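Local coordinates for protein shikimate 5-dehydrogenase (Mycobacterium fortuitum subsp. fortuitum DSM 46621, PDB 4XIJ) that probably catalyses the NADP-dependent reduction of 3-dehydroshikimate to shikimate, the fourth step of the pathway that leads to chorismate and the aromatic amino acids, at residues Ala79-Ala84 / Trp108-Thr113; Leu70-Pro75 / Asn98-Met103; Lys15-Gly20 / Pro65-Leu70. One frame throughout, in Å; residues are numbered along the deposited sequence.

Interaction 1 (Ala79-Ala84 / Trp108-Thr113)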
ATOM      1  N   ALA A  79      10.675 -11.265  -2.561  1.00  9.36           N
ATOM      2  CA  ALA A  79      10.810 -12.435  -3.419  1.00 10.00           C
ATOM      3  C   ALA A  79      10.038 -12.263  -4.724  1.00  9.72           C
ATOM      4  O   ALA A  79      10.486 -12.747  -5.781  1.00 10.78           O
ATOM      5  CB  ALA A  79      10.325 -13.653  -2.716  1.00 11.27           C
ATOM      6  N   ALA A  80       8.869 -11.634  -4.660  1.00  9.55           N
ATOM      7  CA  ALA A  80       8.114 -11.415  -5.870  1.00  8.34           C
ATOM      8  C   ALA A  80       8.840 -10.510  -6.846  1.00  9.36           C
ATOM      9  O   ALA A  80       8.842 -10.768  -8.046  1.00  9.59           O
ATOM     10  CB  ALA A  80       6.753 -10.821  -5.522  1.00  9.28           C
ATOM     11  N   LEU A  81       9.446  -9.451  -6.335  1.00 10.20           N
ATOM     12  CA  LEU A  81      10.223  -8.555  -7.200  1.00 12.25           C
ATOM     13  C   LEU A  81      11.406  -9.291  -7.855  1.00 13.61           C
ATOM     14  O   LEU A  81      11.711  -9.096  -9.049  1.00 14.56           O
ATOM     15  CB  LEU A  81      10.741  -7.372  -6.377  1.00 11.64           C
ATOM     16  CG  LEU A  81      11.522  -6.311  -7.192  1.00 12.72           C
ATOM     17  CD1 LEU A  81      10.602  -5.676  -8.250  1.00 15.06           C
ATOM     18  CD2 LEU A  81      12.055  -5.266  -6.238  1.00 14.16           C
ATOM     19  N   GLU A  82      12.086 -10.125  -7.068  1.00 15.66           N
ATOM     20  CA  GLU A  82      13.216 -10.910  -7.577  1.00 18.57           C
ATOM     21  C   GLU A  82      12.801 -11.968  -8.571  1.00 16.59           C
ATOM     22  O   GLU A  82      13.553 -12.300  -9.477  1.00 18.77           O
ATOM     23  CB  GLU A  82      13.965 -11.585  -6.431  1.00 22.46           C
ATOM     24  CG  GLU A  82      14.657 -10.618  -5.547  1.00 26.47           C
ATOM     25  CD  GLU A  82      16.088 -11.030  -5.264  1.00 32.17           C
ATOM     26  OE1 GLU A  82      17.038 -10.390  -5.792  1.00 35.07           O
ATOM     27  OE2 GLU A  82      16.264 -12.012  -4.512  1.00 33.41           O
ATOM     28  N   PHE A  83      11.604 -12.514  -8.402  1.00 13.63           N
ATOM     29  CA  PHE A  83      11.150 -13.625  -9.242  1.00 13.26           C
ATOM     30  C   PHE A  83      10.806 -13.133 -10.653  1.00 12.15           C
ATOM     31  O   PHE A  83      11.085 -13.816 -11.664  1.00 12.11           O
ATOM     32  CB  PHE A  83       9.920 -14.316  -8.620  1.00 11.89           C
ATOM     33  CG  PHE A  83       9.151 -15.109  -9.612  1.00 12.99           C
ATOM     34  CD1 PHE A  83       9.558 -16.406  -9.974  1.00 13.35           C
ATOM     35  CD2 PHE A  83       8.042 -14.566 -10.218  1.00 13.72           C
ATOM     36  CE1 PHE A  83       8.888 -17.089 -10.996  1.00 14.01           C
ATOM     37  CE2 PHE A  83       7.363 -15.246 -11.200  1.00 14.32           C
ATOM     38  CZ  PHE A  83       7.768 -16.527 -11.583  1.00 14.86           C
ATOM     39  N   ALA A  84      10.209 -11.929 -10.728  1.00 11.64           N
ATOM     40  CA  ALA A  84       9.543 -11.481 -11.957  1.00 12.22           C
ATOM     41  C   ALA A  84      10.545 -11.213 -13.085  1.00 12.50           C
ATOM     42  O   ALA A  84      11.637 -10.680 -12.857  1.00 14.33           O
ATOM     43  CB  ALA A  84       8.740 -10.227 -11.696  1.00 12.88           C
ATOM     44  N   TRP A 108       6.153 -12.778 -16.262  1.00  9.73           N
ATOM     45  CA  TRP A 108       5.448 -12.213 -15.116  1.00 10.39           C
ATOM     46  C   TRP A 108       6.027 -10.842 -14.862  1.00  9.32           C
ATOM     47  O   TRP A 108       7.256 -10.670 -14.794  1.00  9.34           O
ATOM     48  CB  TRP A 108       5.623 -13.078 -13.863  1.00  8.93           C
ATOM     49  CG  TRP A 108       4.831 -14.332 -13.835  1.00  8.87           C
ATOM     50  CD1 TRP A 108       5.254 -15.600 -14.192  1.00 10.30           C
ATOM     51  CD2 TRP A 108       3.466 -14.469 -13.408  1.00  8.53           C
ATOM     52  NE1 TRP A 108       4.237 -16.509 -13.982  1.00 10.67           N
ATOM     53  CE2 TRP A 108       3.130 -15.843 -13.513  1.00  9.82           C
ATOM     54  CE3 TRP A 108       2.495 -13.569 -12.919  1.00  8.88           C
ATOM     55  CZ2 TRP A 108       1.880 -16.336 -13.149  1.00 10.99           C
ATOM     56  CZ3 TRP A 108       1.237 -14.063 -12.564  1.00 10.43           C
ATOM     57  CH2 TRP A 108       0.943 -15.437 -12.692  1.00 12.35           C
ATOM     58  N   ARG A 109       5.147  -9.861 -14.725  1.00  8.42           N
ATOM     59  CA  ARG A 109       5.556  -8.492 -14.441  1.00  8.47           C
ATOM     60  C   ARG A 109       5.232  -8.128 -12.982  1.00  7.69           C
ATOM     61  O   ARG A 109       4.068  -8.235 -12.545  1.00  9.06           O
ATOM     62  CB  ARG A 109       4.860  -7.520 -15.411  1.00  9.32           C
ATOM     63  CG  ARG A 109       5.288  -6.033 -15.231  1.00 10.81           C
ATOM     64  CD  ARG A 109       4.501  -5.124 -16.238  1.00 12.64           C
ATOM     65  NE  ARG A 109       3.109  -5.003 -15.793  1.00 15.93           N
ATOM     66  CZ  ARG A 109       2.032  -5.172 -16.570  1.00 20.57           C
ATOM     67  NH1 ARG A 109       2.151  -5.434 -17.873  1.00 24.09           N
ATOM     68  NH2 ARG A 109       0.814  -5.070 -16.040  1.00 22.13           N
ATOM     69  N   ALA A 110       6.242  -7.670 -12.245  1.00  8.04           N
ATOM     70  CA  ALA A 110       6.069  -7.220 -10.882  1.00  7.54           C
ATOM     71  C   ALA A 110       5.682  -5.757 -10.792  1.00  7.44           C
ATOM     72  O   ALA A 110       6.252  -4.927 -11.494  1.00  9.03           O
ATOM     73  CB  ALA A 110       7.342  -7.400 -10.088  1.00  9.30           C
ATOM     74  N   ASP A 111       4.728  -5.438  -9.921  1.00  7.57           N
ATOM     75  CA  ASP A 111       4.399  -4.041  -9.682  1.00  7.39           C
ATOM     76  C   ASP A 111       4.176  -3.854  -8.195  1.00  7.32           C
ATOM     77  O   ASP A 111       4.051  -4.841  -7.429  1.00  7.35           O
ATOM     78  CB  ASP A 111       3.158  -3.605 -10.491  1.00  8.07           C
ATOM     79  CG  ASP A 111       2.928  -2.088 -10.529  1.00  8.98           C
ATOM     80  OD1 ASP A 111       3.840  -1.277 -10.208  1.00  8.95           O
ATOM     81  OD2 ASP A 111       1.809  -1.700 -10.942  1.00 10.32           O
ATOM     82  N   ASN A 112       4.144  -2.599  -7.778  1.00  9.03           N
ATOM     83  CA  ASN A 112       3.819  -2.301  -6.392  1.00  8.77           C
ATOM     84  C   ASN A 112       2.617  -1.370  -6.321  1.00  8.74           C
ATOM     85  O   ASN A 112       2.750  -0.179  -6.566  1.00 11.33           O
ATOM     86  CB  ASN A 112       5.041  -1.692  -5.665  1.00 10.54           C
ATOM     87  CG  ASN A 112       4.802  -1.615  -4.180  1.00 11.92           C
ATOM     88  OD1 ASN A 112       3.799  -0.999  -3.759  1.00 14.14           O
ATOM     89  ND2 ASN A 112       5.672  -2.262  -3.361  1.00 11.66           N
ATOM     90  N   THR A 113       1.431  -1.916  -6.026  1.00  7.30           N
ATOM     91  CA  THR A 113       0.272  -1.056  -5.954  1.00  7.09           C
ATOM     92  C   THR A 113       0.007  -0.550  -4.534  1.00  8.31           C
ATOM     93  O   THR A 113      -0.934   0.204  -4.328  1.00  9.12           O
ATOM     94  CB  THR A 113      -0.995  -1.742  -6.486  1.00  8.27           C
ATOM     95  OG1 THR A 113      -1.417  -2.764  -5.552  1.00  9.30           O
ATOM     96  CG2 THR A 113      -0.751  -2.303  -7.896  1.00  8.05           C
TER
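Helix 77-83 lies against strand 108-111 in a helix-on-sheet packing contact made by apolar side chains, with no hydrogen bond between the segments: Ala84, Phe83 and Leu81 meet Ala110 and Trp108. The helix axis passes 7.8 Å from the strand axis at an angle of 140°, so the two run roughly antiparallel. They come closest where the helix ends. Ala84, the first residue to leave helical backbone angles, turns its CB toward the strand and sets it 3.5 Å from Ala110 CB, a close fit of two small side chains; the same methyl also lies 3.5 Å from Trp108 O. The backbones are nearest at Ala84 and Trp108, whose CA atoms are 5.2 Å apart. One turn back, Leu81 also reaches the Ala110 methyl, more loosely, CD1 to CB at 4.1 Å.

The aromatic pair fills the remaining part of the contact. In Phe83, CG stands anti to the backbone N (chi1 160°), which starts the ring off beside the carbonyl carbon. Its CE2 and CZ then both approach Trp108 CD1, with CE2 at 3.7 Å, and that indole carbon sits at the edge of the phenyl ring, near its plane. The Phe83 ring and the five-membered ring of Trp108 are inclined at 58°, their centroids 5.4 Å apart, an oblique meeting that is neither a stack nor a T-shape. Helix 56-61 adds Val60, which touches both aromatic residues, while Leu100 of the neighbouring strand touches Ala84 and Trp108.

Strand 108-111 is hydrogen-bonded on one edge to strand 99-102 and on the other to the short strand 86-87. A helix closing one face of such a mixed sheet is the alpha/beta sandwich architecture of the shikimate dehydrogenase substrate-binding domain.

Interaction 2 (Leu70-Pro75 / Asn98-Met103). With SO4 (sulfate ion), chain E; SO4 (sulfate ion), chain F.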
ATOM      1  N   LEU A  70      -1.335 -12.438  -9.528  1.00  7.92           N
ATOM      2  CA  LEU A  70      -1.211 -12.737  -8.113  1.00  8.55           C
ATOM      3  C   LEU A  70      -1.052 -11.473  -7.308  1.00  8.23           C
ATOM      4  O   LEU A  70      -0.311 -10.566  -7.713  1.00  8.39           O
ATOM      5  CB  LEU A  70       0.004 -13.635  -7.854  1.00  9.92           C
ATOM      6  CG  LEU A  70       0.066 -14.935  -8.631  1.00 11.48           C
ATOM      7  CD1 LEU A  70       1.488 -15.494  -8.583  1.00 12.91           C
ATOM      8  CD2 LEU A  70      -0.951 -15.898  -8.033  1.00 11.62           C
ATOM      9  N   SER A  71      -1.714 -11.406  -6.167  1.00  7.59           N
ATOM     10  CA  SER A  71      -1.401 -10.439  -5.141  0.50  7.50           C
ATOM     11  C   SER A  71      -0.392 -11.076  -4.197  1.00  8.56           C
ATOM     12  O   SER A  71      -0.464 -12.274  -3.953  1.00  9.20           O
ATOM     13  CB  SER A  71      -2.671 -10.035  -4.397  0.50  6.29           C
ATOM     14  OG  SER A  71      -3.658  -9.546  -5.330  0.50  6.69           O
ATOM     15  N   VAL A  72       0.525 -10.295  -3.669  1.00  8.37           N
ATOM     16  CA  VAL A  72       1.537 -10.875  -2.785  1.00  8.73           C
ATOM     17  C   VAL A  72       1.570 -10.035  -1.534  1.00  9.17           C
ATOM     18  O   VAL A  72       1.654  -8.802  -1.598  1.00 10.07           O
ATOM     19  CB  VAL A  72       2.930 -10.892  -3.439  1.00  9.27           C
ATOM     20  CG1 VAL A  72       3.982 -11.442  -2.444  1.00  9.98           C
ATOM     21  CG2 VAL A  72       2.935 -11.745  -4.734  1.00  9.50           C
ATOM     22  N   THR A  73       1.496 -10.675  -0.386  1.00  8.89           N
ATOM     23  CA  THR A  73       1.619  -9.917   0.848  1.00  9.50           C
ATOM     24  C   THR A  73       2.822 -10.443   1.640  1.00 10.13           C
ATOM     25  O   THR A  73       3.609 -11.255   1.127  1.00 10.21           O
ATOM     26  CB  THR A  73       0.274  -9.966   1.644  1.00 10.28           C
ATOM     27  OG1 THR A  73       0.355  -9.045   2.736  1.00 12.34           O
ATOM     28  CG2 THR A  73      -0.083 -11.395   2.179  1.00 10.65           C
ATOM     29  N   MET A  74       3.011  -9.938   2.856  1.00  9.73           N
ATOM     30  CA  MET A  74       4.142 -10.366   3.704  1.00 10.15           C
ATOM     31  C   MET A  74       4.110 -11.894   3.862  1.00 10.99           C
ATOM     32  O   MET A  74       3.019 -12.464   4.056  1.00 11.69           O
ATOM     33  CB  MET A  74       4.057  -9.671   5.062  1.00 12.10           C
ATOM     34  CG  MET A  74       4.372  -8.203   4.974  1.00 15.51           C
ATOM     35  SD  MET A  74       2.989  -7.128   4.453  1.00 18.12           S
ATOM     36  CE  MET A  74       1.742  -7.502   5.674  1.00 18.90           C
ATOM     37  N   PRO A  75       5.272 -12.578   3.794  1.00 10.77           N
ATOM     38  CA  PRO A  75       6.640 -12.062   3.733  1.00 11.22           C
ATOM     39  C   PRO A  75       7.219 -12.088   2.318  1.00 10.12           C
ATOM     40  O   PRO A  75       8.430 -12.086   2.186  1.00 11.79           O
ATOM     41  CB  PRO A  75       7.396 -13.045   4.638  1.00 11.78           C
ATOM     42  CG  PRO A  75       6.737 -14.373   4.300  1.00 11.37           C
ATOM     43  CD  PRO A  75       5.260 -14.035   4.069  1.00 11.06           C
ATOM     44  N   ASN A  98       3.977  -6.068  -4.614  1.00  7.56           N
ATOM     45  CA  ASN A  98       2.815  -6.751  -4.065  1.00  7.56           C
ATOM     46  C   ASN A  98       1.899  -7.324  -5.150  1.00  7.09           C
ATOM     47  O   ASN A  98       0.794  -7.755  -4.850  1.00  7.38           O
ATOM     48  CB  ASN A  98       2.004  -5.803  -3.169  1.00  7.90           C
ATOM     49  CG  ASN A  98       1.188  -4.802  -3.992  1.00  8.01           C
ATOM     50  OD1 ASN A  98       1.586  -4.457  -5.095  1.00  8.45           O
ATOM     51  ND2 ASN A  98       0.040  -4.369  -3.489  1.00  9.92           N
ATOM     52  N   THR A  99       2.370  -7.323  -6.396  1.00  7.70           N
ATOM     53  CA  THR A  99       1.544  -7.682  -7.546  1.00  7.98           C
ATOM     54  C   THR A  99       2.394  -8.360  -8.586  1.00  7.34           C
ATOM     55  O   THR A  99       3.497  -7.885  -8.897  1.00  8.96           O
ATOM     56  CB  THR A  99       0.891  -6.449  -8.210  1.00  7.85           C
ATOM     57  OG1 THR A  99       0.177  -5.676  -7.228  1.00  8.13           O
ATOM     58  CG2 THR A  99      -0.128  -6.863  -9.327  1.00 10.31           C
ATOM     59  N   LEU A 100       1.881  -9.474  -9.111  1.00  7.58           N
ATOM     60  CA  LEU A 100       2.528 -10.163 -10.247  1.00  7.34           C
ATOM     61  C   LEU A 100       1.485 -10.339 -11.317  1.00  8.13           C
ATOM     62  O   LEU A 100       0.413 -10.873 -11.037  1.00  9.29           O
ATOM     63  CB  LEU A 100       3.109 -11.512  -9.820  1.00  8.54           C
ATOM     64  CG  LEU A 100       4.336 -11.438  -8.904  1.00  8.66           C
ATOM     65  CD1 LEU A 100       4.604 -12.810  -8.264  1.00 10.45           C
ATOM     66  CD2 LEU A 100       5.531 -10.918  -9.703  1.00  9.68           C
ATOM     67  N   VAL A 101       1.776  -9.823 -12.509  1.00  8.86           N
ATOM     68  CA  VAL A 101       0.791  -9.887 -13.590  1.00 10.97           C
ATOM     69  C   VAL A 101       1.330 -10.722 -14.740  1.00 10.61           C
ATOM     70  O   VAL A 101       2.449 -10.491 -15.195  1.00 11.24           O
ATOM     71  CB  VAL A 101       0.415  -8.491 -14.140  1.00 12.67           C
ATOM     72  CG1 VAL A 101      -0.731  -8.623 -15.234  1.00 13.05           C
ATOM     73  CG2 VAL A 101      -0.037  -7.610 -12.994  1.00 14.06           C
ATOM     74  N   ARG A 102       0.538 -11.659 -15.258  1.00 11.57           N
ATOM     75  CA  ARG A 102       0.975 -12.408 -16.420  1.00 13.30           C
ATOM     76  C   ARG A 102       0.959 -11.508 -17.692  1.00 14.34           C
ATOM     77  O   ARG A 102      -0.016 -10.780 -17.985  1.00 16.69           O
ATOM     78  CB  ARG A 102       0.082 -13.624 -16.612  1.00 15.55           C
ATOM     79  CG  ARG A 102       0.731 -14.768 -17.453  1.00 16.61           C
ATOM     80  CD  ARG A 102       1.925 -15.297 -16.708  1.00 18.39           C
ATOM     81  NE  ARG A 102       2.414 -16.600 -17.145  1.00 18.29           N
ATOM     82  CZ  ARG A 102       1.820 -17.763 -16.847  1.00 18.73           C
ATOM     83  NH1 ARG A 102       2.362 -18.901 -17.274  1.00 18.11           N
ATOM     84  NH2 ARG A 102       0.672 -17.804 -16.145  1.00 19.69           N
ATOM     85  N   MET A 103       2.080 -11.532 -18.402  1.00 13.24           N
ATOM     86  CA  MET A 103       2.252 -10.771 -19.638  0.55 14.08           C
ATOM     87  C   MET A 103       1.704 -11.528 -20.804  1.00 14.97           C
ATOM     88  O   MET A 103       1.606 -12.776 -20.733  1.00 13.98           O
ATOM     89  CB  MET A 103       3.727 -10.452 -19.846  0.55 14.30           C
ATOM     90  CG  MET A 103       4.300  -9.447 -18.857  0.55 16.38           C
ATOM     91  SD  MET A 103       3.381  -7.901 -18.870  0.55 18.04           S
ATOM     92  CE  MET A 103       2.214  -8.262 -17.579  0.55 18.12           C
TER
HETATM   93  S   SO4 E 304      -0.689  -5.913   0.626  0.55 20.15           S
HETATM   94  O1  SO4 E 304      -1.771  -5.120   1.268  0.55 22.24           O
HETATM   95  O2  SO4 E 304       0.206  -6.372   1.734  0.55 17.29           O
HETATM   96  O3  SO4 E 304      -1.213  -7.106  -0.100  0.55 21.55           O
HETATM   97  O4  SO4 E 304      -0.149  -5.058  -0.440  0.55 17.50           O
HETATM   98  S   SO4 F 305      -2.585  -8.193   4.877  0.72 25.74           S
HETATM   99  O1  SO4 F 305      -4.044  -8.048   4.921  0.72 25.85           O
HETATM  100  O2  SO4 F 305      -2.051  -8.266   6.230  0.72 28.13           O
HETATM  101  O3  SO4 F 305      -2.178  -9.307   4.027  0.72 24.21           O
HETATM  102  O4  SO4 F 305      -2.066  -6.954   4.283  0.72 28.29           O
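Strands 67-72 and 99-102 pair antiparallel inside the mixed sheet of the substrate-binding domain, joined through Leu70, Val72, Asn98 and Leu100. Leu70 and Leu100 form a hydrogen-bonded pair: Leu70 N to Leu100 O and Leu100 N to Leu70 O are both 2.8 Å, and each donor lies in the plane of the carbonyl it meets. Val72 N reaches Asn98 O at 2.8 Å, but from 57° out of the carbonyl plane, where one strand ends and the other is about to begin.

On the face of Leu70 and Leu100, the Leu100 CD1 methyl is shared, lying 4.1 Å from Leu70 CD1 and 4.0 Å from Val72 CG2. Ser71 and Thr99, the non-hydrogen-bonded pair, turn hydroxyls to the other face, where Gln256 bonds to both and Tyr46 to Ser71.

Asn98 CG lies between its backbone N and carbonyl carbon (chi1 76°). OD1 accepts from Thr99 OG1, which comes from above the amide plane (63° out of it), and from Thr113 N; ND2 donates to O4 of one sulfate at 3.1 Å. Thr73 OG1 lies 2.9 Å from O2 of that sulfate and equally near O3 of a second, but its single proton cannot serve both.

Thr113 N can only donate, which identifies OD1; Thr99 OG1 agrees. His25 ND1 and Lys77 NZ also bond sulfate, consistent with a site that can take anions, though these ions probably come from the crystallisation liquor.

Interaction 3 (Lys15-Gly20 / Pro65-Leu70)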
ATOM      1  N   LYS A  15      -7.449 -17.673 -13.364  1.00  9.31           N
ATOM      2  CA  LYS A  15      -7.146 -17.923 -11.970  1.00  9.12           C
ATOM      3  C   LYS A  15      -6.223 -16.862 -11.411  1.00  8.64           C
ATOM      4  O   LYS A  15      -5.253 -16.424 -12.065  1.00  9.47           O
ATOM      5  CB  LYS A  15      -6.475 -19.282 -11.795  1.00 10.25           C
ATOM      6  CG  LYS A  15      -7.340 -20.451 -12.369  1.00 11.73           C
ATOM      7  CD  LYS A  15      -6.759 -21.788 -11.953  1.00 14.77           C
ATOM      8  CE  LYS A  15      -7.135 -22.067 -10.482  1.00 19.18           C
ATOM      9  NZ  LYS A  15      -8.614 -22.346 -10.283  1.00 21.91           N
ATOM     10  N   ALA A  16      -6.525 -16.482 -10.177  1.00  8.43           N
ATOM     11  CA  ALA A  16      -5.680 -15.559  -9.427  1.00  8.37           C
ATOM     12  C   ALA A  16      -5.582 -16.003  -7.973  1.00  8.76           C
ATOM     13  O   ALA A  16      -6.340 -16.883  -7.524  1.00  8.65           O
ATOM     14  CB  ALA A  16      -6.217 -14.090  -9.541  1.00  8.30           C
ATOM     15  N   ALA A  17      -4.685 -15.396  -7.219  1.00  8.04           N
ATOM     16  CA  ALA A  17      -4.545 -15.743  -5.810  1.00  7.91           C
ATOM     17  C   ALA A  17      -3.797 -14.661  -5.074  1.00  7.57           C
ATOM     18  O   ALA A  17      -3.102 -13.825  -5.692  1.00  8.16           O
ATOM     19  CB  ALA A  17      -3.790 -17.078  -5.618  1.00  8.91           C
ATOM     20  N   VAL A  18      -3.903 -14.718  -3.751  1.00  7.76           N
ATOM     21  CA  VAL A  18      -2.970 -13.988  -2.878  1.00  8.36           C
ATOM     22  C   VAL A  18      -2.023 -14.957  -2.202  1.00  8.36           C
ATOM     23  O   VAL A  18      -2.428 -16.017  -1.739  1.00  9.35           O
ATOM     24  CB  VAL A  18      -3.715 -13.122  -1.817  1.00  9.04           C
ATOM     25  CG1 VAL A  18      -4.649 -13.953  -0.862  1.00  9.61           C
ATOM     26  CG2 VAL A  18      -2.704 -12.247  -1.009  1.00  9.73           C
ATOM     27  N   LEU A  19      -0.738 -14.596  -2.216  1.00  8.02           N
ATOM     28  CA  LEU A  19       0.336 -15.387  -1.604  1.00  8.09           C
ATOM     29  C   LEU A  19       0.913 -14.673  -0.391  1.00  8.63           C
ATOM     30  O   LEU A  19       1.187 -13.474  -0.456  1.00 10.15           O
ATOM     31  CB  LEU A  19       1.471 -15.621  -2.599  1.00 10.15           C
ATOM     32  CG  LEU A  19       1.188 -16.158  -3.995  1.00 13.47           C
ATOM     33  CD1 LEU A  19       2.502 -16.492  -4.740  1.00 12.50           C
ATOM     34  CD2 LEU A  19       0.129 -17.208  -4.164  1.00 16.00           C
ATOM     35  N   GLY A  20       1.111 -15.397   0.704  1.00  8.21           N
ATOM     36  CA  GLY A  20       1.742 -14.794   1.857  1.00  9.39           C
ATOM     37  C   GLY A  20       1.589 -15.672   3.079  1.00  9.70           C
ATOM     38  O   GLY A  20       1.033 -16.780   2.976  1.00 10.41           O
ATOM     39  N   PRO A  65      -0.752 -21.290 -17.903  1.00 14.20           N
ATOM     40  CA  PRO A  65      -1.159 -20.053 -18.589  1.00 14.53           C
ATOM     41  C   PRO A  65      -2.522 -19.520 -18.122  1.00 14.30           C
ATOM     42  O   PRO A  65      -2.759 -18.324 -18.264  1.00 14.51           O
ATOM     43  CB  PRO A  65      -1.165 -20.455 -20.074  1.00 15.98           C
ATOM     44  CG  PRO A  65      -1.240 -21.894 -20.079  1.00 16.73           C
ATOM     45  CD  PRO A  65      -0.608 -22.420 -18.849  1.00 15.06           C
ATOM     46  N   GLU A  66      -3.333 -20.349 -17.472  1.00 13.58           N
ATOM     47  CA  GLU A  66      -4.607 -19.858 -16.967  1.00 13.92           C
ATOM     48  C   GLU A  66      -4.466 -18.860 -15.808  1.00 11.72           C
ATOM     49  O   GLU A  66      -5.418 -18.103 -15.522  1.00 12.05           O
ATOM     50  CB  GLU A  66      -5.507 -21.034 -16.539  1.00 15.68           C
ATOM     51  CG  GLU A  66      -5.115 -21.763 -15.282  1.00 18.52           C
ATOM     52  CD  GLU A  66      -4.079 -22.872 -15.468  1.00 20.93           C
ATOM     53  OE1 GLU A  66      -3.351 -22.882 -16.500  1.00 22.09           O
ATOM     54  OE2 GLU A  66      -4.002 -23.747 -14.554  1.00 22.98           O
ATOM     55  N   TRP A  67      -3.289 -18.828 -15.182  1.00 10.62           N
ATOM     56  CA  TRP A  67      -3.047 -17.908 -14.072  1.00  9.81           C
ATOM     57  C   TRP A  67      -2.755 -16.548 -14.638  1.00 11.30           C
ATOM     58  O   TRP A  67      -1.744 -16.356 -15.347  1.00 12.06           O
ATOM     59  CB  TRP A  67      -1.906 -18.430 -13.186  1.00  9.74           C
ATOM     60  CG  TRP A  67      -2.380 -19.603 -12.367  1.00 10.78           C
ATOM     61  CD1 TRP A  67      -2.425 -20.933 -12.749  1.00 10.92           C
ATOM     62  CD2 TRP A  67      -2.913 -19.543 -11.042  1.00 11.36           C
ATOM     63  NE1 TRP A  67      -2.947 -21.689 -11.716  1.00 11.30           N
ATOM     64  CE2 TRP A  67      -3.237 -20.859 -10.658  1.00 11.60           C
ATOM     65  CE3 TRP A  67      -3.118 -18.497 -10.120  1.00 12.22           C
ATOM     66  CZ2 TRP A  67      -3.775 -21.166  -9.387  1.00 12.23           C
ATOM     67  CZ3 TRP A  67      -3.653 -18.798  -8.866  1.00 12.65           C
ATOM     68  CH2 TRP A  67      -3.981 -20.129  -8.519  1.00 12.52           C
ATOM     69  N   VAL A  68      -3.602 -15.582 -14.271  1.00 10.54           N
ATOM     70  CA  VAL A  68      -3.555 -14.257 -14.858  1.00 10.64           C
ATOM     71  C   VAL A  68      -2.835 -13.263 -13.955  1.00  8.70           C
ATOM     72  O   VAL A  68      -2.276 -12.282 -14.436  1.00 11.24           O
ATOM     73  CB  VAL A  68      -5.003 -13.740 -15.151  1.00 11.36           C
ATOM     74  CG1 VAL A  68      -5.815 -13.514 -13.857  1.00 12.42           C
ATOM     75  CG2 VAL A  68      -4.995 -12.494 -16.030  1.00 11.73           C
ATOM     76  N   GLY A  69      -2.896 -13.448 -12.638  1.00  8.25           N
ATOM     77  CA  GLY A  69      -2.330 -12.457 -11.721  1.00  8.12           C
ATOM     78  C   GLY A  69      -2.257 -12.995 -10.308  1.00  7.88           C
ATOM     79  O   GLY A  69      -3.016 -13.908  -9.960  1.00  8.58           O
ATOM     80  N   LEU A  70      -1.335 -12.438  -9.528  1.00  7.92           N
ATOM     81  CA  LEU A  70      -1.211 -12.737  -8.113  1.00  8.55           C
ATOM     82  C   LEU A  70      -1.052 -11.473  -7.308  1.00  8.23           C
ATOM     83  O   LEU A  70      -0.311 -10.566  -7.713  1.00  8.39           O
ATOM     84  CB  LEU A  70       0.004 -13.635  -7.854  1.00  9.92           C
ATOM     85  CG  LEU A  70       0.066 -14.935  -8.631  1.00 11.48           C
ATOM     86  CD1 LEU A  70       1.488 -15.494  -8.583  1.00 12.91           C
ATOM     87  CD2 LEU A  70      -0.951 -15.898  -8.033  1.00 11.62           C
TER
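The side chain of Lys15 is draped over the indole of Trp67 at the start of the parallel pairing between strands 15-20 and 67-72. Lys15 CB sits over the centre of the six-membered ring, 3.7 Å from its centroid and 12° off the normal, a CH-pi contact. The chain then passes on across the indole, bending at CD (chi3 77°), and CE comes to 3.6 Å from Trp67 CZ2. Its ammonium ends at Thr45 OG1 on the adjoining strand. Lys15 also lies alongside Glu66, both side chains pointing the same way, but they touch through carbons, CD to CG; the opposite charges remain well apart.

At its far rim the indole meets the next residues of strand 15-20. Trp67 CZ3 is 3.7 Å from Ala17 CB, which lies at the ring edge near its plane. The same methyl also touches Leu70 CD2, at 3.9 Å, and the Leu19 and Leu70 side chains cross obliquely, meeting CD1 to CD1. Ala17, Trp67 and Leu70 share one face of the sheet with Lys15. On the reverse face the Ala16 methyl stands close to Gly69 O, 3.2 Å from CB.

Two backbone bonds bracket Lys15. Its N donates to Glu66 O at 3.0 Å, and its O accepts from Val68 N at 2.9 Å, almost in line with the carbonyl. Farther along, Leu70 CA makes a CA-H...O contact with Ala17 O. Arg14 and Arg102 hold the incoming turn, bonding to Glu66 O and Trp67 O.

Strand 15-20 takes strand 45-50 on its other edge, and helix 28-38 links the two. The parallel order 45-50, 15-20, 67-72, with helices between successive strands, is the beta-alpha-beta crossover arrangement of the N-terminal domain of shikimate dehydrogenases.

Overall arrangement
All three contacts belong to one mixed sheet and its helical cover, in the order 15-20, 67-72, 99-102, 108-111 across it. Interactions 2 and 3 share strand 67-72 and Leu70 itself, using opposite edges of that strand, and their centres are about 8 Å apart. The centre of interaction 1 lies about 6 Å from that of interaction 2 and about 13 Å from that of interaction 3. Strands 99-102 and 108-111 are consecutive neighbours, tied by Val101 N to Arg109 O. Along the chain interaction 3 closes first, whereas the segments of interactions 1 and 2 alternate. Together they interlock early and late parts of the substrate-binding domain, with Trp108 reaching back to Leu70 and Trp67.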